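Local coordinates for ribosomal RNA small subunit methyltransferase Nep1 (Archaeoglobus fulgidus, PDB 3O7B), which probably methylates N1 of a specific pseudouridine in 16S ribosomal RNA during ribosome biogenesis, using S-adenosyl-L-methionine as methyl donor, at residues M26-F30 with D186-A190; E34-E38 with K83-P87; K59-L65 with M136-E141; D168-F172 with L209-K213. All coordinates share one frame; numbering follows the deposited sequence.

Contact 1 of 4, residues M26-F30 with D186-A190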
loop_
_atom_site.group_PDB
_atom_site.type_symbol
_atom_site.label_atom_id
_atom_site.label_comp_id
_atom_site.label_asym_id
_atom_site.label_seq_id
_atom_site.Cartn_x
_atom_site.Cartn_y
_atom_site.Cartn_z
ATOM N N MET A 26 -15.889 -24.068 -7.147
ATOM C CA MET A 26 -16.000 -22.774 -7.896
ATOM C C MET A 26 -15.181 -21.656 -7.244
ATOM O O MET A 26 -15.349 -20.459 -7.544
ATOM C CB MET A 26 -17.462 -22.370 -8.103
ATOM C CG MET A 26 -18.347 -22.465 -6.877
ATOM S SD MET A 26 -18.337 -20.978 -5.864
ATOM C CE MET A 26 -18.663 -19.679 -7.057
ATOM N N GLY A 27 -14.288 -22.082 -6.357
ATOM C CA GLY A 27 -13.197 -21.270 -5.874
ATOM C C GLY A 27 -13.539 -20.262 -4.799
ATOM O O GLY A 27 -14.712 -19.916 -4.588
ATOM N N SER A 28 -12.488 -19.790 -4.137
ATOM C CA SER A 28 -12.599 -18.707 -3.169
ATOM C C SER A 28 -12.565 -17.346 -3.840
ATOM O O SER A 28 -12.230 -17.212 -5.021
ATOM C CB SER A 28 -11.511 -18.816 -2.097
ATOM O OG SER A 28 -11.752 -19.963 -1.288
ATOM N N ALA A 29 -12.950 -16.339 -3.077
ATOM C CA ALA A 29 -12.900 -14.959 -3.518
ATOM C C ALA A 29 -12.553 -14.053 -2.362
ATOM O O ALA A 29 -12.894 -14.329 -1.219
ATOM C CB ALA A 29 -14.257 -14.528 -4.100
ATOM N N PHE A 30 -11.928 -12.926 -2.685
ATOM C CA PHE A 30 -11.793 -11.810 -1.776
ATOM C C PHE A 30 -12.668 -10.691 -2.268
ATOM O O PHE A 30 -12.670 -10.397 -3.478
ATOM C CB PHE A 30 -10.342 -11.314 -1.749
ATOM C CG PHE A 30 -9.423 -12.158 -0.925
ATOM C CD1 PHE A 30 -8.967 -11.701 0.319
ATOM C CD2 PHE A 30 -8.972 -13.399 -1.397
ATOM C CE1 PHE A 30 -8.079 -12.464 1.077
ATOM C CE2 PHE A 30 -8.084 -14.175 -0.620
ATOM C CZ PHE A 30 -7.657 -13.699 0.608
ATOM N N ASP A 186 -11.417 -23.367 4.940
ATOM C CA ASP A 186 -11.510 -24.704 4.433
ATOM C C ASP A 186 -11.926 -24.634 2.984
ATOM O O ASP A 186 -11.085 -24.405 2.155
ATOM C CB ASP A 186 -12.512 -25.530 5.226
ATOM C CG ASP A 186 -12.179 -27.032 5.232
ATOM O OD1 ASP A 186 -11.164 -27.390 4.633
ATOM O OD2 ASP A 186 -12.916 -27.864 5.827
ATOM N N GLY A 187 -13.214 -24.850 2.694
ATOM C CA GLY A 187 -13.729 -24.945 1.319
ATOM C C GLY A 187 -13.688 -23.630 0.552
ATOM O O GLY A 187 -12.783 -22.819 0.744
ATOM N N ASP A 188 -14.670 -23.431 -0.325
ATOM C CA ASP A 188 -14.800 -22.174 -1.063
ATOM C C ASP A 188 -15.265 -21.080 -0.103
ATOM O O ASP A 188 -16.369 -21.170 0.437
ATOM C CB ASP A 188 -15.828 -22.314 -2.194
ATOM C CG ASP A 188 -15.421 -23.334 -3.254
ATOM O OD1 ASP A 188 -14.232 -23.732 -3.295
ATOM O OD2 ASP A 188 -16.308 -23.726 -4.050
ATOM N N VAL A 189 -14.442 -20.049 0.093
ATOM C CA VAL A 189 -14.790 -18.952 1.006
ATOM C C VAL A 189 -14.848 -17.620 0.279
ATOM O O VAL A 189 -14.229 -17.474 -0.772
ATOM C CB VAL A 189 -13.834 -18.838 2.231
ATOM C CG1 VAL A 189 -13.853 -20.134 3.032
ATOM C CG2 VAL A 189 -12.399 -18.478 1.808
ATOM N N ALA A 190 -15.616 -16.674 0.814
ATOM C CA ALA A 190 -15.591 -15.284 0.382
ATOM C C ALA A 190 -15.102 -14.461 1.557
ATOM O O ALA A 190 -15.811 -14.277 2.554
ATOM C CB ALA A 190 -16.955 -14.818 -0.063
HETATM O O HOH W 1 -11.895 -23.146 -2.690
#
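Ala29 and Ala190 pair as neighbours in a parallel beta bridge at the start of two central strands, 28-35 and 189-194, of the mixed sheet in this SPOUT-type methyltransferase. The evidence is a backbone bond from Ala29 N to Val189 O (2.9 Å) and, one step on, a CA-H...O contact from Ala190 CA to Ala29 O at 3.3 Å. Before the bridge, a side chain replaces the backbone as acceptor: Val189 N donates to Ser28 OG over 3.0 Å, almost straight at 177°. Ser28 OG stands beside its own backbone N (chi1 -68°), which turns it to that amide, and CG2 of Val189 packs against the same hydroxyl. Further out, the Asp188 carboxylate reaches back to the first modelled residue. Asp188 OD2 takes the Met26 N bond (3.1 Å) on the syn side, with the donor 34° out of the carboxylate plane, while a water donates to OD1. Arg167 binds Gly27 O and Arg239 binds Gly187 O, an arginine for each approach to the strands. Strand pairing thus gives way to side-chain bonding at the N-terminal ends of the strands: a serine hydroxyl serves the Val189 amide, and a carboxylate tethers Met26, ahead of strand 28-35.

Contact 2 of 4, residues E34-E38 with K83-P87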
loop_
_atom_site.group_PDB
_atom_site.type_symbol
_atom_site.label_atom_id
_atom_site.label_comp_id
_atom_site.label_asym_id
_atom_site.label_seq_id
_atom_site.Cartn_x
_atom_site.Cartn_y
_atom_site.Cartn_z
ATOM N N GLU A 34 -17.807 -1.859 0.374
ATOM C CA GLU A 34 -18.046 -0.426 0.522
ATOM C C GLU A 34 -16.780 0.371 0.199
ATOM O O GLU A 34 -16.435 1.348 0.884
ATOM C CB GLU A 34 -18.589 -0.094 1.920
ATOM C CG GLU A 34 -19.996 -0.655 2.150
ATOM C CD GLU A 34 -20.545 -0.320 3.506
ATOM O OE1 GLU A 34 -20.048 0.637 4.138
ATOM O OE2 GLU A 34 -21.498 -1.020 3.924
ATOM N N ALA A 35 -16.107 -0.034 -0.878
ATOM C CA ALA A 35 -14.888 0.683 -1.272
ATOM C C ALA A 35 -15.218 2.114 -1.630
ATOM O O ALA A 35 -16.242 2.419 -2.272
ATOM C CB ALA A 35 -14.190 -0.013 -2.406
ATOM N N SER A 36 -14.338 3.011 -1.203
ATOM C CA SER A 36 -14.535 4.442 -1.295
ATOM C C SER A 36 -14.116 4.907 -2.687
ATOM O O SER A 36 -13.104 5.616 -2.870
ATOM C CB SER A 36 -13.707 5.102 -0.188
ATOM O OG SER A 36 -14.048 6.458 -0.012
ATOM N N LEU A 37 -14.906 4.489 -3.675
ATOM C CA LEU A 37 -14.568 4.616 -5.077
ATOM C C LEU A 37 -15.809 5.076 -5.832
ATOM O O LEU A 37 -16.769 4.314 -6.004
ATOM C CB LEU A 37 -14.108 3.249 -5.553
ATOM C CG LEU A 37 -13.273 3.002 -6.778
ATOM C CD1 LEU A 37 -11.891 3.598 -6.574
ATOM C CD2 LEU A 37 -13.185 1.508 -6.944
ATOM N N GLU A 38 -15.791 6.333 -6.251
ATOM C CA GLU A 38 -16.905 6.934 -6.982
ATOM C C GLU A 38 -16.450 8.175 -7.725
ATOM O O GLU A 38 -15.473 8.832 -7.324
ATOM C CB GLU A 38 -18.049 7.299 -6.017
ATOM C CG GLU A 38 -17.792 8.517 -5.137
ATOM C CD GLU A 38 -18.824 8.667 -4.048
ATOM O OE1 GLU A 38 -20.028 8.686 -4.396
ATOM O OE2 GLU A 38 -18.448 8.754 -2.862
ATOM N N LYS A 83 -17.196 8.156 4.977
ATOM C CA LYS A 83 -16.790 6.979 4.192
ATOM C C LYS A 83 -16.184 7.310 2.830
ATOM O O LYS A 83 -15.640 6.422 2.169
ATOM C CB LYS A 83 -17.993 6.058 3.947
ATOM C CG LYS A 83 -18.499 5.378 5.198
ATOM C CD LYS A 83 -19.561 4.357 4.851
ATOM C CE LYS A 83 -19.876 3.490 6.050
ATOM N NZ LYS A 83 -20.952 2.495 5.749
ATOM N N ARG A 84 -16.274 8.571 2.417
ATOM C CA ARG A 84 -16.115 8.927 1.003
ATOM C C ARG A 84 -14.789 9.583 0.667
ATOM O O ARG A 84 -14.125 10.147 1.544
ATOM C CB ARG A 84 -17.280 9.810 0.558
ATOM C CG ARG A 84 -18.610 9.129 0.782
ATOM C CD ARG A 84 -19.772 10.060 0.483
ATOM N NE ARG A 84 -20.177 9.949 -0.908
ATOM C CZ ARG A 84 -21.366 10.315 -1.367
ATOM N NH1 ARG A 84 -22.269 10.825 -0.536
ATOM N NH2 ARG A 84 -21.652 10.160 -2.647
ATOM N N GLY A 85 -14.418 9.488 -0.607
ATOM C CA GLY A 85 -13.240 10.160 -1.151
ATOM C C GLY A 85 -11.910 9.539 -0.785
ATOM O O GLY A 85 -10.892 10.233 -0.785
ATOM N N ARG A 86 -11.902 8.233 -0.540
ATOM C CA ARG A 86 -10.648 7.540 -0.138
ATOM C C ARG A 86 -10.277 6.323 -0.994
ATOM O O ARG A 86 -10.181 5.214 -0.486
ATOM C CB ARG A 86 -10.684 7.202 1.351
ATOM C CG ARG A 86 -10.760 8.445 2.243
ATOM C CD ARG A 86 -9.442 9.260 2.250
ATOM N NE ARG A 86 -8.329 8.398 2.626
ATOM C CZ ARG A 86 -8.037 8.035 3.867
ATOM N NH1 ARG A 86 -8.740 8.484 4.896
ATOM N NH2 ARG A 86 -7.020 7.206 4.080
ATOM N N PRO A 87 -10.003 6.550 -2.292
ATOM C CA PRO A 87 -9.641 5.435 -3.175
ATOM C C PRO A 87 -8.273 4.836 -2.843
ATOM O O PRO A 87 -7.976 3.724 -3.298
ATOM C CB PRO A 87 -9.647 6.062 -4.578
ATOM C CG PRO A 87 -9.486 7.551 -4.349
ATOM C CD PRO A 87 -10.064 7.848 -2.996
HETATM O O HOH W 2 -11.188 2.636 -0.825
HETATM O O HOH W 3 -15.872 7.901 -2.374
#
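The backbones approach most closely at Ser36 and Arg86, CA to CA 5.1 Å, where an inverse gamma turn centred on Ser36 faces the loop that leads into helix 87-98. The Ser36 hydroxyl is inserted into that loop. With OG anti to its own N (chi1 -167°), it donates to Lys83 O over 2.7 Å, on a lone pair in the carbonyl plane, and accepts from Arg86 N at 2.8 Å. One buried oxygen therefore ties both sides of the bend through Arg84 and Gly85. Two salt bridges accompany it. Lys83, extended beyond CG, brings NZ to Glu34 OE1 at 2.6 Å on the syn side; NZ also binds Asp200 O and makes cation-pi contacts with Phe196 and Phe202. Arg84 grips Glu38 side-on, NE to OE2 (2.9 Å) and NH2 to OE1 (2.8 Å), the carboxylate and guanidinium planes only 19° apart. A methionine in place of Arg84 would probably leave the buried Glu38 carboxylate without its charged mate and more able to turn. Water joins Glu38 OE2 to Gly85 N, and another joins Ser36 N to Arg86 O. On the apolar side, Leu37 CD1 meets Pro87 CB at 3.9 Å. The Arg86 side chain leads away from this interface to a salt bridge with Asp88, consistent with the predicted role of Asp88 in stabilising Arg86, a residue predicted to contact the substrate rRNA. Paired charges and a doubly used hydroxyl thus anchor the backbone from which Arg86 projects, while its guanidinium is positioned separately by Asp88.

Contact 3 of 4, residues K59-L65 with M136-E141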
loop_
_atom_site.group_PDB
_atom_site.type_symbol
_atom_site.label_atom_id
_atom_site.label_comp_id
_atom_site.label_asym_id
_atom_site.label_seq_id
_atom_site.Cartn_x
_atom_site.Cartn_y
_atom_site.Cartn_z
ATOM N N LYS A 59 -10.184 17.796 -17.555
ATOM C CA LYS A 59 -11.433 17.111 -17.909
ATOM C C LYS A 59 -12.603 17.494 -17.002
ATOM O O LYS A 59 -12.417 18.126 -15.961
ATOM C CB LYS A 59 -11.248 15.588 -18.006
ATOM C CG LYS A 59 -10.876 14.874 -16.718
ATOM C CD LYS A 59 -10.353 13.479 -17.056
ATOM C CE LYS A 59 -10.781 12.439 -16.048
ATOM N NZ LYS A 59 -10.313 11.079 -16.435
ATOM N N ARG A 60 -13.807 17.110 -17.416
ATOM C CA ARG A 60 -15.045 17.507 -16.748
ATOM C C ARG A 60 -15.174 16.873 -15.358
ATOM O O ARG A 60 -14.780 15.725 -15.174
ATOM C CB ARG A 60 -16.254 17.119 -17.607
ATOM C CG ARG A 60 -16.195 17.645 -19.039
ATOM C CD ARG A 60 -17.575 17.685 -19.691
ATOM N NE ARG A 60 -18.139 16.357 -19.951
ATOM C CZ ARG A 60 -17.792 15.571 -20.970
ATOM N NH1 ARG A 60 -16.857 15.956 -21.834
ATOM N NH2 ARG A 60 -18.374 14.388 -21.122
ATOM N N PRO A 61 -15.724 17.621 -14.378
ATOM C CA PRO A 61 -15.950 17.095 -13.022
ATOM C C PRO A 61 -16.617 15.726 -12.969
ATOM O O PRO A 61 -16.259 14.895 -12.129
ATOM C CB PRO A 61 -16.862 18.150 -12.393
ATOM C CG PRO A 61 -16.438 19.409 -13.044
ATOM C CD PRO A 61 -16.120 19.041 -14.472
ATOM N N GLU A 62 -17.566 15.477 -13.868
ATOM C CA GLU A 62 -18.326 14.226 -13.863
ATOM C C GLU A 62 -17.481 12.990 -14.185
ATOM O O GLU A 62 -17.923 11.859 -13.951
ATOM C CB GLU A 62 -19.527 14.313 -14.815
ATOM C CG GLU A 62 -19.189 14.439 -16.298
ATOM C CD GLU A 62 -20.419 14.273 -17.194
ATOM O OE1 GLU A 62 -20.279 14.388 -18.431
ATOM O OE2 GLU A 62 -21.522 14.015 -16.659
ATOM N N LYS A 63 -16.283 13.220 -14.728
ATOM C CA LYS A 63 -15.360 12.143 -15.104
ATOM C C LYS A 63 -14.267 11.877 -14.056
ATOM O O LYS A 63 -13.468 10.944 -14.209
ATOM C CB LYS A 63 -14.693 12.467 -16.445
ATOM C CG LYS A 63 -15.652 12.836 -17.578
ATOM C CD LYS A 63 -16.579 11.688 -17.920
ATOM C CE LYS A 63 -17.368 11.980 -19.191
ATOM N NZ LYS A 63 -16.499 11.940 -20.393
ATOM N N ILE A 64 -14.235 12.695 -13.011
ATOM C CA ILE A 64 -13.129 12.680 -12.043
ATOM C C ILE A 64 -13.504 11.863 -10.809
ATOM O O ILE A 64 -14.635 11.934 -10.306
ATOM C CB ILE A 64 -12.736 14.117 -11.658
ATOM C CG1 ILE A 64 -12.146 14.840 -12.879
ATOM C CG2 ILE A 64 -11.729 14.135 -10.490
ATOM C CD1 ILE A 64 -11.989 16.344 -12.702
ATOM N N LEU A 65 -12.545 11.058 -10.343
ATOM C CA LEU A 65 -12.734 10.260 -9.135
ATOM C C LEU A 65 -12.697 11.165 -7.901
ATOM O O LEU A 65 -11.833 12.044 -7.770
ATOM C CB LEU A 65 -11.635 9.194 -9.035
ATOM C CG LEU A 65 -11.913 7.934 -8.213
ATOM C CD1 LEU A 65 -12.935 6.997 -8.892
ATOM C CD2 LEU A 65 -10.599 7.189 -8.002
ATOM N N MET A 136 -9.004 4.003 -12.727
ATOM C CA MET A 136 -10.363 3.920 -12.183
ATOM C C MET A 136 -11.311 4.869 -12.888
ATOM O O MET A 136 -12.459 4.496 -13.174
ATOM C CB MET A 136 -10.366 4.185 -10.680
ATOM C CG MET A 136 -9.675 3.110 -9.854
ATOM S SD MET A 136 -10.374 1.454 -10.023
ATOM C CE MET A 136 -9.330 0.768 -11.306
ATOM N N GLU A 137 -10.852 6.075 -13.201
ATOM C CA GLU A 137 -11.672 7.004 -14.005
ATOM C C GLU A 137 -12.025 6.400 -15.361
ATOM O O GLU A 137 -13.189 6.476 -15.814
ATOM C CB GLU A 137 -10.967 8.349 -14.155
ATOM C CG GLU A 137 -10.932 9.094 -12.820
ATOM C CD GLU A 137 -10.006 10.298 -12.780
ATOM O OE1 GLU A 137 -9.255 10.508 -13.757
ATOM O OE2 GLU A 137 -10.030 11.035 -11.771
ATOM N N LYS A 138 -11.046 5.782 -16.008
ATOM C CA LYS A 138 -11.293 5.126 -17.286
ATOM C C LYS A 138 -12.284 3.966 -17.127
ATOM O O LYS A 138 -13.182 3.786 -17.955
ATOM C CB LYS A 138 -9.978 4.633 -17.887
ATOM C CG LYS A 138 -10.140 4.005 -19.265
ATOM C CD LYS A 138 -8.812 3.520 -19.805
ATOM C CE LYS A 138 -8.980 3.068 -21.247
ATOM N NZ LYS A 138 -7.656 2.715 -21.833
ATOM N N LEU A 139 -12.132 3.178 -16.071
ATOM C CA LEU A 139 -13.055 2.093 -15.793
ATOM C C LEU A 139 -14.496 2.601 -15.636
ATOM O O LEU A 139 -15.431 2.017 -16.207
ATOM C CB LEU A 139 -12.592 1.336 -14.545
ATOM C CG LEU A 139 -13.571 0.280 -14.039
ATOM C CD1 LEU A 139 -13.663 -0.903 -14.987
ATOM C CD2 LEU A 139 -13.153 -0.168 -12.651
ATOM N N PHE A 140 -14.692 3.692 -14.901
ATOM C CA PHE A 140 -16.052 4.217 -14.712
ATOM C C PHE A 140 -16.653 4.731 -16.022
ATOM O O PHE A 140 -17.874 4.655 -16.223
ATOM C CB PHE A 140 -16.095 5.289 -13.623
ATOM C CG PHE A 140 -16.194 4.732 -12.225
ATOM C CD1 PHE A 140 -15.080 4.201 -11.572
ATOM C CD2 PHE A 140 -17.421 4.706 -11.569
ATOM C CE1 PHE A 140 -15.185 3.674 -10.268
ATOM C CE2 PHE A 140 -17.534 4.193 -10.276
ATOM C CZ PHE A 140 -16.424 3.680 -9.626
ATOM N N GLU A 141 -15.798 5.227 -16.909
ATOM C CA GLU A 141 -16.216 5.748 -18.209
ATOM C C GLU A 141 -16.517 4.641 -19.215
ATOM O O GLU A 141 -17.576 4.650 -19.852
ATOM C CB GLU A 141 -15.121 6.663 -18.758
ATOM C CG GLU A 141 -15.362 7.165 -20.185
ATOM C CD GLU A 141 -16.576 8.068 -20.323
ATOM O OE1 GLU A 141 -17.060 8.639 -19.314
ATOM O OE2 GLU A 141 -17.044 8.222 -21.476
HETATM O O HOH W 4 -14.392 8.941 -15.822
HETATM O O HOH W 5 -9.391 12.138 -8.950
#
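Glu137 OE1 is gripped by two cations, Lys59 NZ from across the contact and Arg57 from just ahead of the loop, where helix 129-142 meets the segment joining helices 48-57 and 68-71. Lys59 NZ stands 2.9 Å from Glu137 OE1 in a salt bridge, the ammonium coming from above the carboxylate plane, 49° out of it; Arg57 forms the second salt bridge to that atom. Glu137 OE2 accepts the Leu65 amide N at 2.9 Å, nearly straight (176°) and on the anti side, and a water that also donates to Leu65 O reaches the same OE2 at 3.1 Å. The glutamate is extended beyond CG (chi2 168°), which carries its carboxylate out from the helix to the loop backbone; its CG lies against Lys63 O. A further water donates to both Lys63 O and Glu137 O. One helical turn along, Lys63 and Glu141 form a looser salt bridge, NZ to OE1 3.5 Å, where the lysine methylenes CD and CE lie about as close to that oxygen as the nitrogen does. The apolar part belongs to Leu65. Its CD2 lies alongside Met136 CB at 4.0 Å, and its CD1 approaches Phe140 CE1 obliquely. Phe155 of strand 150-156 meets the Phe140 ring edge-to-face. Two basic side chains and a backbone amide around one carboxylate would be expected to stabilise its ionised form, and by binding a main-chain N-H it fixes the loop backbone as well as pairing charges.

Contact 4 of 4, residues D168-F172 with L209-K213. With SAH (S-adenosyl-L-homocysteine), chain C.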
loop_
_atom_site.group_PDB
_atom_site.type_symbol
_atom_site.label_atom_id
_atom_site.label_comp_id
_atom_site.label_asym_id
_atom_site.label_seq_id
_atom_site.Cartn_x
_atom_site.Cartn_y
_atom_site.Cartn_z
ATOM N N ASP A 168 -18.627 -19.705 1.402
ATOM C CA ASP A 168 -18.795 -19.412 2.843
ATOM C C ASP A 168 -18.309 -17.984 3.118
ATOM O O ASP A 168 -17.099 -17.714 3.024
ATOM C CB ASP A 168 -17.939 -20.373 3.679
ATOM C CG ASP A 168 -18.479 -21.792 3.710
ATOM O OD1 ASP A 168 -19.712 -21.963 3.664
ATOM O OD2 ASP A 168 -17.649 -22.729 3.812
ATOM N N VAL A 169 -19.216 -17.081 3.458
ATOM C CA VAL A 169 -18.860 -15.688 3.689
ATOM C C VAL A 169 -18.204 -15.506 5.041
ATOM O O VAL A 169 -18.786 -15.877 6.090
ATOM C CB VAL A 169 -20.063 -14.726 3.561
ATOM C CG1 VAL A 169 -19.653 -13.299 3.913
ATOM C CG2 VAL A 169 -20.631 -14.783 2.154
ATOM N N LEU A 170 -17.003 -14.929 5.040
ATOM C CA LEU A 170 -16.283 -14.589 6.264
ATOM C C LEU A 170 -16.161 -13.082 6.305
ATOM O O LEU A 170 -15.462 -12.496 5.462
ATOM C CB LEU A 170 -14.909 -15.260 6.262
ATOM C CG LEU A 170 -14.856 -16.758 6.006
ATOM C CD1 LEU A 170 -13.403 -17.220 5.920
ATOM C CD2 LEU A 170 -15.598 -17.536 7.122
ATOM N N LEU A 171 -16.890 -12.431 7.205
ATOM C CA LEU A 171 -16.882 -10.982 7.317
ATOM C C LEU A 171 -15.939 -10.598 8.440
ATOM O O LEU A 171 -16.144 -10.962 9.602
ATOM C CB LEU A 171 -18.284 -10.424 7.611
ATOM C CG LEU A 171 -18.369 -8.915 7.772
ATOM C CD1 LEU A 171 -17.988 -8.198 6.458
ATOM C CD2 LEU A 171 -19.759 -8.478 8.235
ATOM N N PHE A 172 -14.884 -9.878 8.092
ATOM C CA PHE A 172 -13.927 -9.453 9.102
ATOM C C PHE A 172 -14.407 -8.164 9.745
ATOM O O PHE A 172 -14.611 -7.157 9.076
ATOM C CB PHE A 172 -12.518 -9.394 8.481
ATOM C CG PHE A 172 -11.951 -10.762 8.254
ATOM C CD1 PHE A 172 -11.194 -11.400 9.251
ATOM C CD2 PHE A 172 -12.251 -11.480 7.103
ATOM C CE1 PHE A 172 -10.740 -12.706 9.088
ATOM C CE2 PHE A 172 -11.795 -12.784 6.927
ATOM C CZ PHE A 172 -11.038 -13.403 7.929
ATOM N N LEU A 209 -25.040 -9.988 2.224
ATOM C CA LEU A 209 -24.111 -11.080 2.423
ATOM C C LEU A 209 -24.790 -12.437 2.654
ATOM O O LEU A 209 -24.179 -13.491 2.466
ATOM C CB LEU A 209 -23.167 -10.760 3.588
ATOM C CG LEU A 209 -22.227 -9.573 3.383
ATOM C CD1 LEU A 209 -21.480 -9.312 4.672
ATOM C CD2 LEU A 209 -21.266 -9.869 2.223
ATOM N N GLY A 210 -26.056 -12.397 3.090
ATOM C CA GLY A 210 -26.778 -13.643 3.409
ATOM C C GLY A 210 -26.190 -14.296 4.645
ATOM O O GLY A 210 -25.912 -13.617 5.631
ATOM N N GLU A 211 -25.990 -15.605 4.590
ATOM C CA GLU A 211 -25.345 -16.334 5.683
ATOM C C GLU A 211 -23.900 -15.859 5.768
ATOM O O GLU A 211 -23.214 -15.799 4.748
ATOM C CB GLU A 211 -25.350 -17.838 5.423
ATOM C CG GLU A 211 -24.579 -18.646 6.460
ATOM C CD GLU A 211 -24.450 -20.119 6.154
ATOM O OE1 GLU A 211 -24.676 -20.549 4.990
ATOM O OE2 GLU A 211 -24.115 -20.857 7.091
ATOM N N PHE A 212 -23.439 -15.526 6.963
ATOM C CA PHE A 212 -22.030 -15.195 7.145
ATOM C C PHE A 212 -21.561 -15.433 8.554
ATOM O O PHE A 212 -22.366 -15.509 9.496
ATOM C CB PHE A 212 -21.700 -13.756 6.704
ATOM C CG PHE A 212 -22.321 -12.665 7.539
ATOM C CD1 PHE A 212 -21.665 -12.152 8.659
ATOM C CD2 PHE A 212 -23.532 -12.096 7.174
ATOM C CE1 PHE A 212 -22.228 -11.118 9.399
ATOM C CE2 PHE A 212 -24.091 -11.058 7.902
ATOM C CZ PHE A 212 -23.447 -10.570 9.028
ATOM N N LYS A 213 -20.247 -15.560 8.691
ATOM C CA LYS A 213 -19.590 -15.685 9.988
ATOM C C LYS A 213 -18.751 -14.437 10.184
ATOM O O LYS A 213 -18.010 -14.053 9.273
ATOM C CB LYS A 213 -18.699 -16.909 9.989
ATOM C CG LYS A 213 -17.903 -17.084 11.268
ATOM C CD LYS A 213 -17.184 -18.423 11.279
ATOM C CE LYS A 213 -18.137 -19.606 11.467
ATOM N NZ LYS A 213 -17.441 -20.898 11.206
HETATM N N SAH C . -15.363 0.064 11.173
HETATM C CA SAH C . -14.014 0.703 11.191
HETATM C CB SAH C . -13.777 1.431 9.875
HETATM C CG SAH C . -13.281 0.511 8.761
HETATM S SD SAH C . -11.735 -0.349 9.182
HETATM C C SAH C . -13.842 1.652 12.373
HETATM O O SAH C . -14.717 1.740 13.238
HETATM C "C5'" SAH C . -11.435 -1.384 7.723
HETATM C "C4'" SAH C . -11.897 -2.836 7.764
HETATM O "O4'" SAH C . -10.985 -3.660 8.465
HETATM C "C3'" SAH C . -13.213 -3.071 8.482
HETATM O "O3'" SAH C . -14.314 -2.710 7.685
HETATM C "C2'" SAH C . -13.136 -4.549 8.760
HETATM O "O2'" SAH C . -13.459 -5.300 7.586
HETATM C "C1'" SAH C . -11.663 -4.755 9.060
HETATM N N9 SAH C . -11.283 -4.760 10.499
HETATM C C8 SAH C . -10.881 -3.687 11.262
HETATM N N7 SAH C . -10.586 -4.136 12.511
HETATM C C5 SAH C . -10.763 -5.473 12.539
HETATM C C6 SAH C . -10.615 -6.428 13.538
HETATM N N6 SAH C . -10.209 -6.089 14.773
HETATM N N1 SAH C . -10.876 -7.749 13.258
HETATM C C2 SAH C . -11.311 -8.129 12.002
HETATM N N3 SAH C . -11.462 -7.176 11.019
HETATM C C4 SAH C . -11.208 -5.875 11.280
HETATM O O HOH W 6 -22.172 -17.789 3.359
#
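The Phe212 ring carries Leu209 CD1 over one face, 4.3 Å above its plane and offset toward the rim, while Leu171 CD2 approaches Phe212 CE1 obliquely at 3.8 Å. At the far end of strand 168-172, the Phe172 ring has C2 of S-adenosylhomocysteine at its edge, near the ring plane. The outer strand 212-215 pairs in parallel with 168-172: Lys213 N donates to Val169 O (3.0 Å) and Leu171 N to Lys213 O (2.9 Å). Val169 fills the angle where helix 203-209 turns into that outer strand. Its CG1, trans to the backbone N (chi1 176°), points at Phe212 CB, 3.5 Å away, and also meets Leu209 CD2; CG2 lies against Leu209 O. Replacing Val169 with a glycine would probably open a gap beside Leu209 CD2 and Phe212 CB, leaving Leu171 to carry the packing on both residues. A water accepts from Val169 N and lies close to Glu211 O, linking the two segments. Lys213 turns its chain away to a cation-pi contact with Phe179. The ribose of S-adenosylhomocysteine donates from O2' to Phe172 O at 2.6 Å, so the same strand offers side chains to an apolar core and, at its C-terminal end, a main-chain carbonyl to the ligand.

Overall arrangement
From the N terminus, strand 28-35 enters contact 1 and leaves through contact 2, whose centres lie about 25 Å apart. Contact 1 closes the loop from 26-30 to 186-190, and contacts 2 and 3 are both nested inside it. Those two cross, since 59-65 falls between 34-38 and 83-87 while 136-141 follows; they also touch, as Pro87 packs on Leu65 and Leu37 on Met136. Contact 4 opens after both have closed, and it crosses contact 1. There Ala190 and Leu170 join neighbouring strands, extending the parallel sheet from 28-35 through 189-194 and 168-172 to 212-215. Contact 2 joins strand 28-35 to the loop before helix 87-98, contact 3 the loop after helix 48-57 to helix 129-142.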